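Local coordinates for protein acetate kinase (PDB 4H0O) that acts as a pyrophosphate-dependent acetate kinase, interconverting acetate and acetyl phosphate, probably with the help of magnesium, at residues R44-G49 with I63-T68; S217-V222 with F227-G232; S234-L239 with I268-S273; D255-Q258 with K264-D267. One frame throughout, in Å; residues are numbered along the deposited sequence.

Contact 1: residues R44-G49 with I63-T68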
loop_
_atom_site.group_PDB
_atom_site.type_symbol
_atom_site.label_atom_id
_atom_site.label_comp_id
_atom_site.label_asym_id
_atom_site.label_seq_id
_atom_site.Cartn_x
_atom_site.Cartn_y
_atom_site.Cartn_z
ATOM N N ARG B 44 31.974 -20.290 -17.382
ATOM C CA ARG B 44 32.430 -19.078 -18.060
ATOM C C ARG B 44 32.663 -19.326 -19.549
ATOM O O ARG B 44 33.078 -20.416 -19.943
ATOM C CB ARG B 44 33.709 -18.548 -17.408
ATOM C CG ARG B 44 33.631 -18.431 -15.894
ATOM C CD ARG B 44 32.266 -17.936 -15.447
ATOM N NE ARG B 44 32.101 -16.504 -15.682
ATOM C CZ ARG B 44 30.930 -15.875 -15.669
ATOM N NH1 ARG B 44 29.814 -16.551 -15.433
ATOM N NH2 ARG B 44 30.874 -14.570 -15.893
ATOM N N VAL B 45 32.399 -18.315 -20.375
ATOM C CA VAL B 45 32.596 -18.451 -21.813
ATOM C C VAL B 45 33.364 -17.259 -22.386
ATOM O O VAL B 45 33.076 -16.101 -22.065
ATOM C CB VAL B 45 31.254 -18.671 -22.569
ATOM C CG1 VAL B 45 30.332 -17.486 -22.394
ATOM C CG2 VAL B 45 31.500 -18.930 -24.046
ATOM N N ASN B 46 34.370 -17.556 -23.202
ATOM C CA ASN B 46 35.053 -16.530 -23.977
ATOM C C ASN B 46 34.522 -16.539 -25.408
ATOM O O ASN B 46 34.503 -17.583 -26.066
ATOM C CB ASN B 46 36.573 -16.739 -23.963
ATOM C CG ASN B 46 37.186 -16.511 -22.589
ATOM O OD1 ASN B 46 36.635 -15.783 -21.761
ATOM N ND2 ASN B 46 38.338 -17.129 -22.345
ATOM N N VAL B 47 34.074 -15.377 -25.875
ATOM C CA VAL B 47 33.521 -15.246 -27.219
ATOM C C VAL B 47 34.629 -15.354 -28.277
ATOM O O VAL B 47 34.368 -15.676 -29.438
ATOM C CB VAL B 47 32.690 -13.933 -27.350
ATOM C CG1 VAL B 47 33.543 -12.719 -27.021
ATOM C CG2 VAL B 47 32.068 -13.797 -28.726
ATOM N N THR B 48 35.871 -15.111 -27.857
ATOM C CA THR B 48 37.031 -15.263 -28.736
ATOM C C THR B 48 37.929 -16.434 -28.337
ATOM O O THR B 48 38.738 -16.902 -29.136
ATOM C CB THR B 48 37.876 -13.972 -28.820
ATOM O OG1 THR B 48 38.121 -13.467 -27.503
ATOM C CG2 THR B 48 37.153 -12.917 -29.638
ATOM N N GLY B 49 37.797 -16.898 -27.099
ATOM C CA GLY B 49 38.541 -18.064 -26.657
ATOM C C GLY B 49 38.071 -19.334 -27.346
ATOM O O GLY B 49 37.035 -19.892 -26.982
ATOM N N ILE B 63 44.676 -15.778 -12.860
ATOM C CA ILE B 63 43.515 -16.489 -13.377
ATOM C C ILE B 63 43.831 -17.949 -13.700
ATOM O O ILE B 63 44.761 -18.239 -14.455
ATOM C CB ILE B 63 42.978 -15.794 -14.654
ATOM C CG1 ILE B 63 42.290 -14.468 -14.309
ATOM C CG2 ILE B 63 42.017 -16.698 -15.404
ATOM C CD1 ILE B 63 43.227 -13.281 -14.168
ATOM N N ILE B 64 43.053 -18.862 -13.124
ATOM C CA ILE B 64 43.203 -20.291 -13.386
ATOM C C ILE B 64 41.916 -20.852 -13.986
ATOM O O ILE B 64 40.849 -20.788 -13.369
ATOM C CB ILE B 64 43.574 -21.067 -12.107
ATOM C CG1 ILE B 64 44.930 -20.594 -11.582
ATOM C CG2 ILE B 64 43.602 -22.566 -12.370
ATOM C CD1 ILE B 64 45.420 -21.344 -10.359
ATOM N N LYS B 65 42.021 -21.396 -15.193
ATOM C CA LYS B 65 40.855 -21.880 -15.918
ATOM C C LYS B 65 40.851 -23.399 -16.046
ATOM O O LYS B 65 41.760 -23.986 -16.633
ATOM C CB LYS B 65 40.786 -21.223 -17.298
ATOM C CG LYS B 65 40.756 -19.702 -17.249
ATOM C CD LYS B 65 40.775 -19.093 -18.643
ATOM C CE LYS B 65 40.559 -17.584 -18.593
ATOM N NZ LYS B 65 40.652 -16.955 -19.940
ATOM N N ILE B 66 39.822 -24.027 -15.486
ATOM C CA ILE B 66 39.647 -25.469 -15.602
ATOM C C ILE B 66 38.465 -25.733 -16.525
ATOM O O ILE B 66 37.327 -25.385 -16.197
ATOM C CB ILE B 66 39.382 -26.130 -14.232
ATOM C CG1 ILE B 66 40.593 -25.977 -13.310
ATOM C CG2 ILE B 66 39.054 -27.604 -14.400
ATOM C CD1 ILE B 66 40.622 -24.686 -12.530
ATOM N N GLU B 67 38.734 -26.331 -17.683
ATOM C CA GLU B 67 37.678 -26.623 -18.644
ATOM C C GLU B 67 36.713 -27.661 -18.082
ATOM O O GLU B 67 37.125 -28.644 -17.465
ATOM C CB GLU B 67 38.266 -27.077 -19.982
ATOM C CG GLU B 67 38.871 -25.941 -20.793
ATOM C CD GLU B 67 39.595 -26.424 -22.033
ATOM O OE1 GLU B 67 40.475 -27.301 -21.903
ATOM O OE2 GLU B 67 39.283 -25.930 -23.136
ATOM N N THR B 68 35.426 -27.421 -18.294
ATOM C CA THR B 68 34.377 -28.237 -17.704
ATOM C C THR B 68 33.227 -28.392 -18.687
ATOM O O THR B 68 33.080 -27.586 -19.606
ATOM C CB THR B 68 33.821 -27.573 -16.421
ATOM O OG1 THR B 68 33.651 -26.168 -16.650
ATOM C CG2 THR B 68 34.765 -27.769 -15.245
#
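Asn46, in the loop that follows strand 36-44, and Lys65, on strand 62-67, meet only by the ends of their side chains, the long lysine doing most of the reaching, for their backbones stand well apart, with Asn46 CA 11.3 Å from Lys65 CA. The two side chains approach from opposite directions. Lys65 runs straight out from its strand: its CG lies beside the backbone N (chi1 -57°) and every later torsion is extended, which carries the ammonium group across the gap. Asn46 ND2 as modelled lies 3.3 Å from Lys65 NZ, but the amide may be turned over. A long cationic chain and a short polar amide suit a place at the protein surface, where little area is buried and both groups can also meet water. Strand 54-59 lies between strands 36-44 and 62-67 in the sheet, and Lys65 touches its Phe54. Ile64 and Ile66 pack on Phe83 of helix 73-86. Strands 36-44, 54-59 and 62-67 form an antiparallel meander, and the contact bridges one of its connecting loops to the edge strand of the eight-stranded sheet of the N-terminal half, part of the ribonuclease H-like fold of the ASKHA superfamily.

Contact 2: residues S217-V222 with F227-G232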
loop_
_atom_site.group_PDB
_atom_site.type_symbol
_atom_site.label_atom_id
_atom_site.label_comp_id
_atom_site.label_asym_id
_atom_site.label_seq_id
_atom_site.Cartn_x
_atom_site.Cartn_y
_atom_site.Cartn_z
ATOM N N SER B 217 12.562 -2.955 -1.394
ATOM C CA SER B 217 11.718 -2.854 -0.209
ATOM C C SER B 217 12.211 -1.772 0.751
ATOM O O SER B 217 13.341 -1.291 0.640
ATOM C CB SER B 217 11.643 -4.203 0.515
ATOM O OG SER B 217 12.857 -4.495 1.182
ATOM N N CYS B 218 11.344 -1.388 1.683
ATOM C CA CYS B 218 11.713 -0.502 2.781
ATOM C C CYS B 218 11.469 -1.216 4.099
ATOM O O CYS B 218 10.597 -2.086 4.188
ATOM C CB CYS B 218 10.880 0.777 2.754
ATOM S SG CYS B 218 11.266 1.890 1.402
ATOM N N CYS B 219 12.227 -0.845 5.124
ATOM C CA CYS B 219 12.042 -1.441 6.439
ATOM C C CYS B 219 12.050 -0.384 7.543
ATOM O O CYS B 219 12.959 0.447 7.613
ATOM C CB CYS B 219 13.127 -2.483 6.710
ATOM S SG CYS B 219 12.855 -3.460 8.208
ATOM N N GLY B 220 11.034 -0.414 8.401
ATOM C CA GLY B 220 11.015 0.453 9.566
ATOM C C GLY B 220 11.718 -0.247 10.713
ATOM O O GLY B 220 11.310 -1.337 11.123
ATOM N N ILE B 221 12.775 0.372 11.230
ATOM C CA ILE B 221 13.608 -0.267 12.243
ATOM C C ILE B 221 13.656 0.528 13.552
ATOM O O ILE B 221 14.101 1.681 13.582
ATOM C CB ILE B 221 15.030 -0.505 11.707
ATOM C CG1 ILE B 221 14.968 -1.412 10.473
ATOM C CG2 ILE B 221 15.909 -1.126 12.780
ATOM C CD1 ILE B 221 16.251 -1.463 9.677
ATOM N N VAL B 222 13.187 -0.098 14.630
ATOM C CA VAL B 222 13.180 0.536 15.944
ATOM C C VAL B 222 14.199 -0.138 16.853
ATOM O O VAL B 222 14.046 -1.311 17.208
ATOM C CB VAL B 222 11.784 0.481 16.597
ATOM C CG1 VAL B 222 11.803 1.153 17.968
ATOM C CG2 VAL B 222 10.759 1.147 15.699
ATOM N N PHE B 227 10.432 -3.435 12.617
ATOM C CA PHE B 227 9.100 -3.201 13.162
ATOM C C PHE B 227 8.061 -3.504 12.087
ATOM O O PHE B 227 7.086 -4.214 12.329
ATOM C CB PHE B 227 8.960 -1.758 13.659
ATOM C CG PHE B 227 7.668 -1.489 14.387
ATOM C CD1 PHE B 227 7.580 -1.674 15.759
ATOM C CD2 PHE B 227 6.543 -1.050 13.700
ATOM C CE1 PHE B 227 6.393 -1.429 16.433
ATOM C CE2 PHE B 227 5.351 -0.803 14.369
ATOM C CZ PHE B 227 5.278 -0.993 15.736
ATOM N N ASP B 228 8.269 -2.959 10.895
ATOM C CA ASP B 228 7.436 -3.323 9.755
ATOM C C ASP B 228 8.241 -3.227 8.468
ATOM O O ASP B 228 9.334 -2.651 8.456
ATOM C CB ASP B 228 6.183 -2.449 9.672
ATOM C CG ASP B 228 5.096 -3.075 8.811
ATOM O OD1 ASP B 228 5.159 -4.299 8.566
ATOM O OD2 ASP B 228 4.178 -2.350 8.377
ATOM N N THR B 229 7.707 -3.795 7.392
ATOM C CA THR B 229 8.427 -3.823 6.127
ATOM C C THR B 229 7.494 -3.790 4.920
ATOM O O THR B 229 6.287 -4.004 5.042
ATOM C CB THR B 229 9.353 -5.047 6.036
ATOM O OG1 THR B 229 10.266 -4.881 4.943
ATOM C CG2 THR B 229 8.538 -6.316 5.834
ATOM N N SER B 230 8.078 -3.552 3.752
ATOM C CA SER B 230 7.322 -3.219 2.551
ATOM C C SER B 230 6.736 -4.429 1.820
ATOM O O SER B 230 5.603 -4.380 1.337
ATOM C CB SER B 230 8.224 -2.431 1.602
ATOM O OG SER B 230 7.464 -1.628 0.731
ATOM N N MET B 231 7.514 -5.502 1.708
ATOM C CA MET B 231 7.019 -6.720 1.075
ATOM C C MET B 231 6.037 -7.415 2.018
ATOM O O MET B 231 5.968 -7.082 3.205
ATOM C CB MET B 231 8.178 -7.651 0.695
ATOM C CG MET B 231 9.010 -7.170 -0.498
ATOM S SD MET B 231 10.405 -8.257 -0.908
ATOM C CE MET B 231 10.948 -7.545 -2.464
ATOM N N GLY B 232 5.266 -8.362 1.491
ATOM C CA GLY B 232 4.277 -9.052 2.300
ATOM C C GLY B 232 4.482 -10.551 2.288
ATOM O O GLY B 232 5.599 -11.029 2.494
HETATM O O HOH W 1 10.751 -6.797 2.581
#
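Gly220 faces both Phe227 and Asp228 across a beta hairpin, which makes this a classic bulge between two antiparallel strands whose axes come within 4.7 Å. Gly220 O takes a short, straight bond from Phe227 N at 2.7 Å (N-H...O 169°) and a weak one from Asp228 N, while Gly220 N gives its own hydrogen to Asp228 O at 2.8 Å. Glycine suits the position facing the bulge, bringing no side chain to a place where both its N and its O are engaged. Next along, Cys219 and Thr229 form a non-hydrogen-bonded pair. The tight packing continues at Cys218 O, which accepts from Thr229 OG1 at 2.9 Å and more weakly from Ser230 N. A chi1 of -166° turns the threonine hydroxyl toward the partner strand, where it reaches Cys218 O, tilted 32° from the carbonyl plane. Threonine suits the place because the same oxygen can also accept, here from a water 3.1 Å from Thr229 OG1. That water reaches Ser217 OG only weakly; the serine hydroxyl is held chiefly by Tyr188 and by His184, a predicted transition-state stabiliser. Looser packing marks the other end, where Val222 and the partly exposed Phe227 lie side by side, pointing the same way, with Val222 CG2 4.0 Å from Phe227 CB. Strand 205-211 pairs with the far edge of strand 216-222. Cys218, Val222 and Ser230 pack on helix 299-324, whereas Cys219 and Ile221 lean on helix 185-195.

Contact 3: residues S234-L239 with I268-S273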
loop_
_atom_site.group_PDB
_atom_site.type_symbol
_atom_site.label_atom_id
_atom_site.label_comp_id
_atom_site.label_asym_id
_atom_site.label_seq_id
_atom_site.Cartn_x
_atom_site.Cartn_y
_atom_site.Cartn_z
ATOM N N SER B 234 4.262 -12.306 -0.341
ATOM C CA SER B 234 5.014 -12.546 -1.567
ATOM C C SER B 234 6.090 -11.489 -1.754
ATOM O O SER B 234 6.123 -10.485 -1.038
ATOM C CB SER B 234 4.091 -12.531 -2.784
ATOM O OG SER B 234 3.811 -11.206 -3.197
ATOM N N THR B 235 6.974 -11.716 -2.720
ATOM C CA THR B 235 8.050 -10.776 -3.015
ATOM C C THR B 235 7.622 -9.783 -4.091
ATOM O O THR B 235 8.454 -9.111 -4.699
ATOM C CB THR B 235 9.327 -11.503 -3.476
ATOM O OG1 THR B 235 9.042 -12.274 -4.650
ATOM C CG2 THR B 235 9.840 -12.425 -2.381
ATOM N N LEU B 236 6.316 -9.703 -4.316
ATOM C CA LEU B 236 5.749 -8.805 -5.320
ATOM C C LEU B 236 5.197 -7.520 -4.687
ATOM O O LEU B 236 5.082 -6.486 -5.346
ATOM C CB LEU B 236 4.651 -9.541 -6.101
ATOM C CG LEU B 236 3.785 -8.799 -7.120
ATOM C CD1 LEU B 236 3.613 -9.631 -8.375
ATOM C CD2 LEU B 236 2.426 -8.475 -6.525
ATOM N N ALA B 237 4.874 -7.591 -3.400
ATOM C CA ALA B 237 4.244 -6.475 -2.697
ATOM C C ALA B 237 5.205 -5.322 -2.392
ATOM O O ALA B 237 6.422 -5.513 -2.308
ATOM C CB ALA B 237 3.600 -6.969 -1.416
ATOM N N GLY B 238 4.646 -4.124 -2.224
ATOM C CA GLY B 238 5.400 -2.994 -1.710
ATOM C C GLY B 238 5.738 -1.915 -2.721
ATOM O O GLY B 238 4.852 -1.299 -3.324
ATOM N N LEU B 239 7.036 -1.681 -2.887
ATOM C CA LEU B 239 7.545 -0.652 -3.784
ATOM C C LEU B 239 7.299 -1.001 -5.248
ATOM O O LEU B 239 7.157 -2.174 -5.600
ATOM C CB LEU B 239 9.050 -0.484 -3.565
ATOM C CG LEU B 239 9.564 0.499 -2.513
ATOM C CD1 LEU B 239 8.679 0.536 -1.290
ATOM C CD2 LEU B 239 10.978 0.126 -2.108
ATOM N N ILE B 268 2.747 -11.351 -15.766
ATOM C CA ILE B 268 2.670 -9.919 -16.063
ATOM C C ILE B 268 3.093 -9.062 -14.865
ATOM O O ILE B 268 3.911 -8.146 -15.002
ATOM C CB ILE B 268 1.250 -9.512 -16.516
ATOM C CG1 ILE B 268 0.928 -10.108 -17.890
ATOM C CG2 ILE B 268 1.121 -8.005 -16.572
ATOM C CD1 ILE B 268 -0.556 -10.043 -18.267
ATOM N N LEU B 269 2.541 -9.370 -13.692
ATOM C CA LEU B 269 2.798 -8.588 -12.482
ATOM C C LEU B 269 4.203 -8.797 -11.910
ATOM O O LEU B 269 4.716 -7.943 -11.185
ATOM C CB LEU B 269 1.737 -8.893 -11.415
ATOM C CG LEU B 269 0.286 -8.600 -11.805
ATOM C CD1 LEU B 269 -0.670 -8.866 -10.648
ATOM C CD2 LEU B 269 0.141 -7.166 -12.292
ATOM N N ASN B 270 4.821 -9.931 -12.233
ATOM C CA ASN B 270 6.153 -10.260 -11.720
ATOM C C ASN B 270 7.291 -9.910 -12.680
ATOM O O ASN B 270 8.392 -9.573 -12.249
ATOM C CB ASN B 270 6.237 -11.753 -11.369
ATOM C CG ASN B 270 5.870 -12.041 -9.926
ATOM O OD1 ASN B 270 6.673 -11.827 -9.015
ATOM N ND2 ASN B 270 4.658 -12.546 -9.711
ATOM N N LYS B 271 7.019 -9.992 -13.979
ATOM C CA LYS B 271 8.076 -9.922 -14.985
ATOM C C LYS B 271 7.871 -8.823 -16.026
ATOM O O LYS B 271 8.814 -8.440 -16.716
ATOM C CB LYS B 271 8.225 -11.283 -15.681
ATOM C CG LYS B 271 8.593 -12.443 -14.759
ATOM C CD LYS B 271 10.039 -12.340 -14.279
ATOM C CE LYS B 271 10.410 -13.487 -13.337
ATOM N NZ LYS B 271 10.364 -14.824 -13.993
ATOM N N LYS B 272 6.644 -8.324 -16.135
ATOM C CA LYS B 272 6.319 -7.319 -17.141
ATOM C C LYS B 272 5.647 -6.078 -16.559
ATOM O O LYS B 272 4.858 -5.418 -17.236
ATOM C CB LYS B 272 5.434 -7.926 -18.235
ATOM C CG LYS B 272 6.195 -8.752 -19.260
ATOM C CD LYS B 272 6.224 -10.222 -18.874
ATOM C CE LYS B 272 6.877 -11.064 -19.957
ATOM N NZ LYS B 272 7.243 -12.420 -19.461
ATOM N N SER B 273 5.962 -5.758 -15.308
ATOM C CA SER B 273 5.424 -4.553 -14.676
ATOM C C SER B 273 6.517 -3.625 -14.142
ATOM O O SER B 273 7.635 -3.603 -14.665
ATOM C CB SER B 273 4.449 -4.925 -13.559
ATOM O OG SER B 273 3.391 -5.718 -14.064
#
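Close to the probable active site, marked by the predicted transition-state stabiliser Arg244, Leu236 of an irregular loop packs on Leu269 and Asn270 in the last turn of helix 262-271; the side chains of Asn270 and Arg244 are about 4 Å apart. One methyl does the touching. Leu236 CD1 lies 3.6 Å from Leu269 CB and 3.5 Å from Leu269 O, and it also sits over the flat face of the Asn270 amide, 3.4 Å from Asn270 ND2. Leu236 CG points away from its own backbone N (chi1 174°), extending the branch from the loop toward the helix. Leucine suits this buried spot because its methyl can rest on the helix surface and the amide face without needing a hydrogen bond, whereas asparagine offers a flat surface to the methyl and still bonds Val266 O one turn back through ND2. Each segment is also braced from within. Ser234 OG accepts from Leu236 N in an ST turn, and Ile268 O is gripped from opposite faces of its plane by Lys272 N and by Ser273 OG, the latter at 2.7 Å. Cys245 is shared: Leu236 touches it and it is backbone-bonded to Leu269. Pro250 of the second subunit packs on Leu236. Farther along, Leu239 lies against strand 216-222 and helix 299-324, so the loop that carries Leu236 runs on to both.

Contact 4: residues D255-Q258 with K264-D267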
loop_
_atom_site.group_PDB
_atom_site.type_symbol
_atom_site.label_atom_id
_atom_site.label_comp_id
_atom_site.label_asym_id
_atom_site.label_seq_id
_atom_site.Cartn_x
_atom_site.Cartn_y
_atom_site.Cartn_z
ATOM N N ASP B 255 -9.644 -8.949 -11.880
ATOM C CA ASP B 255 -10.193 -8.570 -13.181
ATOM C C ASP B 255 -9.298 -8.995 -14.344
ATOM O O ASP B 255 -9.793 -9.332 -15.419
ATOM C CB ASP B 255 -10.459 -7.062 -13.237
ATOM C CG ASP B 255 -11.763 -6.679 -12.566
ATOM O OD1 ASP B 255 -12.728 -7.468 -12.657
ATOM O OD2 ASP B 255 -11.823 -5.592 -11.949
ATOM N N MET B 256 -7.984 -8.980 -14.128
ATOM C CA MET B 256 -7.043 -9.422 -15.153
ATOM C C MET B 256 -7.109 -10.935 -15.373
ATOM O O MET B 256 -6.890 -11.405 -16.489
ATOM C CB MET B 256 -5.612 -8.985 -14.816
ATOM C CG MET B 256 -5.365 -7.491 -14.966
ATOM S SD MET B 256 -3.755 -6.975 -14.331
ATOM C CE MET B 256 -2.646 -7.745 -15.513
ATOM N N ILE B 257 -7.403 -11.688 -14.309
ATOM C CA ILE B 257 -7.615 -13.134 -14.423
ATOM C C ILE B 257 -8.733 -13.406 -15.428
ATOM O O ILE B 257 -8.607 -14.279 -16.289
ATOM C CB ILE B 257 -8.026 -13.786 -13.077
ATOM C CG1 ILE B 257 -7.016 -13.486 -11.967
ATOM C CG2 ILE B 257 -8.214 -15.288 -13.241
ATOM C CD1 ILE B 257 -5.666 -14.111 -12.157
ATOM N N GLN B 258 -9.821 -12.646 -15.310
ATOM C CA GLN B 258 -10.985 -12.793 -16.183
ATOM C C GLN B 258 -10.638 -12.571 -17.650
ATOM O O GLN B 258 -11.234 -13.182 -18.536
ATOM C CB GLN B 258 -12.094 -11.823 -15.769
ATOM C CG GLN B 258 -12.858 -12.228 -14.524
ATOM C CD GLN B 258 -14.360 -12.213 -14.731
ATOM O OE1 GLN B 258 -14.931 -13.158 -15.276
ATOM N NE2 GLN B 258 -15.008 -11.134 -14.301
ATOM N N LYS B 264 -0.914 -16.206 -16.624
ATOM C CA LYS B 264 -0.475 -15.055 -17.408
ATOM C C LYS B 264 -0.428 -13.795 -16.542
ATOM O O LYS B 264 0.484 -12.979 -16.671
ATOM C CB LYS B 264 -1.393 -14.842 -18.617
ATOM C CG LYS B 264 -1.029 -13.645 -19.492
ATOM C CD LYS B 264 0.383 -13.760 -20.070
ATOM C CE LYS B 264 0.753 -12.533 -20.901
ATOM N NZ LYS B 264 2.160 -12.584 -21.400
ATOM N N VAL B 265 -1.406 -13.648 -15.649
ATOM C CA VAL B 265 -1.443 -12.509 -14.737
ATOM C C VAL B 265 -0.231 -12.506 -13.811
ATOM O O VAL B 265 0.392 -11.460 -13.592
ATOM C CB VAL B 265 -2.738 -12.492 -13.906
ATOM C CG1 VAL B 265 -2.619 -11.529 -12.735
ATOM C CG2 VAL B 265 -3.904 -12.100 -14.779
ATOM N N VAL B 266 0.105 -13.678 -13.280
ATOM C CA VAL B 266 1.271 -13.810 -12.413
ATOM C C VAL B 266 2.539 -13.380 -13.142
ATOM O O VAL B 266 3.362 -12.654 -12.585
ATOM C CB VAL B 266 1.443 -15.245 -11.887
ATOM C CG1 VAL B 266 2.713 -15.351 -11.066
ATOM C CG2 VAL B 266 0.239 -15.657 -11.053
ATOM N N ASP B 267 2.680 -13.809 -14.391
ATOM C CA ASP B 267 3.840 -13.446 -15.198
ATOM C C ASP B 267 3.899 -11.942 -15.461
ATOM O O ASP B 267 4.967 -11.333 -15.392
ATOM C CB ASP B 267 3.831 -14.211 -16.523
ATOM C CG ASP B 267 5.027 -13.882 -17.394
ATOM O OD1 ASP B 267 6.150 -14.304 -17.047
ATOM O OD2 ASP B 267 4.845 -13.203 -18.426
#
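Met256 and Ile257 meet Val265 through apolar side chains, and the shortest sound polar bond at this site lies to one side of them: a salt bridge between Asp267 OD2 and Lys272 NZ, from helix 262-271 to the first residue beyond its C-terminal end. Across the contact no hydrogen bond forms. Instead Val265 CG2 pushes against the first helix where Met256 joins Ile257, 3.5 Å from Met256 C and 3.6 Å from Met256 CB. Ile257 adds a second contact: its chi2 of -67° folds Ile257 CD1 toward the valine, to within 3.7 Å of Val265 CG2; the two side chains cross at about a right angle. The short, branched valine suits the point where the backbones come close, with Ile257 CA only 6.2 Å from Val265 CA, while the longer Met256 reaches on to Ile268. Helices 251-260 and 262-271 are successive, joined by a very short connection and packed on each other. The second subunit also packs here, its Tyr178 on Met256 and its Ile262 on Ile257. Chemically, the contact depends on close fit and the exclusion of water, with no directional bond between the segments to fix how the helices meet.

How the contacts relate
Contacts 2, 3 and 4 form a continuous series, whereas contact 1 lies apart on the N-terminal sheet, its centre about 42 Å from that of contact 2 and on the opposite side of the chain's centre. Contacts 2 and 3 have centres about 17 Å apart and touch directly, Ser230 OG lying 3.2 Å from Leu239 CD1. Contacts 3 and 4 share helix 262-271; their centres are about 12 Å apart, and Met256 CE packs 3.9 Å from Ile268 CG2. In contact 2 the side chain of Ser217 is about 3 Å from that of His184, and those of Met231 and Asn270 both come about 4 Å from Arg244. Contact 4 is remote, but like contacts 2 and 3 it reaches the second subunit.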